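Local coordinates for major Capsid Protein VP1 (Chimpanzee polyomavirus Bob, PDB 6Y9I), which forms the pentameric building blocks of the polyomavirus capsid shell and binds glycan receptors on the host cell surface, at the interface of chains A and B. Sequence-based numbering; all coordinates share one arbitrary frame. Chains: chain A/B, Major Capsid Protein VP1.

The interface of chains A and B. Residues chain A 105, 107-108, 122-123; chain B 49-51, 272, 274.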
loop_
_atom_site.group_PDB
_atom_site.type_symbol
_atom_site.label_atom_id
_atom_site.label_comp_id
_atom_site.label_asym_id
_atom_site.label_seq_id
_atom_site.Cartn_x
_atom_site.Cartn_y
_atom_site.Cartn_z
ATOM N N ILE A 105 -5.712 14.926 13.678
ATOM C CA ILE A 105 -5.911 13.934 14.783
ATOM C C ILE A 105 -7.149 14.306 15.611
ATOM O O ILE A 105 -7.614 13.426 16.336
ATOM C CB ILE A 105 -4.677 13.756 15.697
ATOM C CG1 ILE A 105 -4.513 14.933 16.667
ATOM C CG2 ILE A 105 -3.415 13.506 14.864
ATOM C CD1 ILE A 105 -3.564 14.689 17.840
ATOM N N VAL A 107 -10.401 14.581 17.572
ATOM C CA VAL A 107 -11.638 13.780 17.736
ATOM C C VAL A 107 -12.568 14.570 18.671
ATOM O O VAL A 107 -13.409 13.966 19.324
ATOM C CB VAL A 107 -11.339 12.331 18.166
ATOM C CG1 VAL A 107 -10.563 11.581 17.095
ATOM C CG2 VAL A 107 -10.572 12.219 19.471
ATOM N N HIS A 108 -12.512 15.904 18.593
ATOM C CA HIS A 108 -13.470 16.820 19.275
ATOM C C HIS A 108 -13.903 17.911 18.284
ATOM O O HIS A 108 -13.988 19.074 18.644
ATOM C CB HIS A 108 -12.865 17.342 20.573
ATOM C CG HIS A 108 -11.496 17.894 20.405
ATOM N ND1 HIS A 108 -11.269 19.113 19.812
ATOM C CD2 HIS A 108 -10.289 17.418 20.786
ATOM C CE1 HIS A 108 -9.968 19.341 19.782
ATOM N NE2 HIS A 108 -9.353 18.333 20.402
ATOM N N GLY A 122 -18.483 9.152 23.275
ATOM C CA GLY A 122 -17.274 8.794 22.530
ATOM C C GLY A 122 -16.664 10.043 21.930
ATOM O O GLY A 122 -17.208 11.142 22.062
ATOM N N PRO A 123 -15.572 9.874 21.169
ATOM C CA PRO A 123 -14.961 10.978 20.458
ATOM C C PRO A 123 -15.838 11.318 19.248
ATOM O O PRO A 123 -16.725 10.543 18.880
ATOM C CB PRO A 123 -13.625 10.371 20.017
ATOM C CG PRO A 123 -13.954 8.940 19.729
ATOM C CD PRO A 123 -15.010 8.580 20.753
ATOM N N ILE B 49 -10.774 11.566 25.955
ATOM C CA ILE B 49 -11.363 12.626 25.096
ATOM C C ILE B 49 -12.779 12.209 24.694
ATOM O O ILE B 49 -12.961 11.040 24.264
ATOM C CB ILE B 49 -10.458 12.851 23.873
ATOM C CG1 ILE B 49 -9.069 13.324 24.303
ATOM C CG2 ILE B 49 -11.097 13.795 22.879
ATOM C CD1 ILE B 49 -8.022 13.088 23.261
ATOM N N HIS B 50 -13.709 13.167 24.761
ATOM C CA HIS B 50 -15.132 13.055 24.358
ATOM C C HIS B 50 -15.410 14.121 23.299
ATOM O O HIS B 50 -14.666 15.113 23.231
ATOM C CB HIS B 50 -16.073 13.245 25.559
ATOM C CG HIS B 50 -15.622 12.593 26.821
ATOM N ND1 HIS B 50 -14.741 13.219 27.701
ATOM C CD2 HIS B 50 -15.917 11.394 27.374
ATOM C CE1 HIS B 50 -14.500 12.415 28.728
ATOM N NE2 HIS B 50 -15.197 11.286 28.546
ATOM N N HIS B 51 -16.442 13.912 22.491
ATOM C CA HIS B 51 -16.736 14.701 21.272
ATOM C C HIS B 51 -16.949 16.179 21.611
ATOM O O HIS B 51 -16.605 17.014 20.752
ATOM C CB HIS B 51 -17.920 14.104 20.532
ATOM C CG HIS B 51 -19.188 14.112 21.311
ATOM N ND1 HIS B 51 -20.135 15.099 21.144
ATOM C CD2 HIS B 51 -19.665 13.274 22.259
ATOM C CE1 HIS B 51 -21.167 14.853 21.941
ATOM N NE2 HIS B 51 -20.911 13.744 22.638
ATOM N N ILE B 272 -11.973 7.910 24.070
ATOM C CA ILE B 272 -10.673 7.319 23.665
ATOM C C ILE B 272 -9.542 7.935 24.476
ATOM O O ILE B 272 -9.694 9.021 25.007
ATOM C CB ILE B 272 -10.444 7.461 22.138
ATOM C CG1 ILE B 272 -10.384 8.925 21.714
ATOM C CG2 ILE B 272 -11.472 6.675 21.329
ATOM C CD1 ILE B 272 -8.990 9.521 21.804
ATOM N N TYR B 274 -5.323 8.535 23.380
ATOM C CA TYR B 274 -4.182 8.297 22.471
ATOM C C TYR B 274 -3.153 7.440 23.211
ATOM O O TYR B 274 -3.024 7.606 24.436
ATOM C CB TYR B 274 -3.592 9.635 22.062
ATOM C CG TYR B 274 -4.498 10.485 21.215
ATOM C CD1 TYR B 274 -4.644 10.238 19.858
ATOM C CD2 TYR B 274 -5.171 11.557 21.751
ATOM C CE1 TYR B 274 -5.451 11.036 19.057
ATOM C CE2 TYR B 274 -5.940 12.394 20.964
ATOM C CZ TYR B 274 -6.097 12.126 19.617
ATOM O OH TYR B 274 -6.872 12.954 18.861
HETATM O O HOH W 1 -8.321 14.987 19.565
#
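The phenol ring of B:Tyr274 meets A:Ile105 at its hydroxyl edge, where the carbonyl oxygen of A:Ile105 and a water both lie in the ring plane. One face of this ring carries CD1 of B:Ile272 from its own chain, 4.2 Å above the plane and displaced toward the rim. The carbonyl oxygen of A:Gly122 lies in the plane of the B:His51 imidazole at its edge, a nonbonded contact with CD2 3.3 Å from that O.

Hydrogen bonds cross between the subunits at both ends of this patch. B:Tyr274 OH donates to A:Ile105 O over 2.7 Å, arriving 55° out of the carbonyl plane rather than on a lone pair. The hydroxyl is gripped by this oxygen and by the water, which links it on to A:Val107 and should restrain its rotation. The backbone N of B:His51 donates to A:Gly122 O (2.9 Å), tilted 24° from the carbonyl plane.

Between these polar ends lies an aliphatic patch. A:Pro123 crosses B:Ile272 at about a right angle, its CG 3.7 Å from the CG2 branch. A:Val107 turns CG2 toward B:Ile49 CG2 at 3.8 Å and also touches CD1 of B:Ile272. Such a seam between neighbouring VP1 copies fits the five-subunit assembly, joining the end of 3-10 helix 101-105 and loops of one chain to strand 272-276 and a loop of the next. The bridging water sits 2.6 Å from B:Tyr274 OH and 2.9 Å from the backbone N of A:Val107.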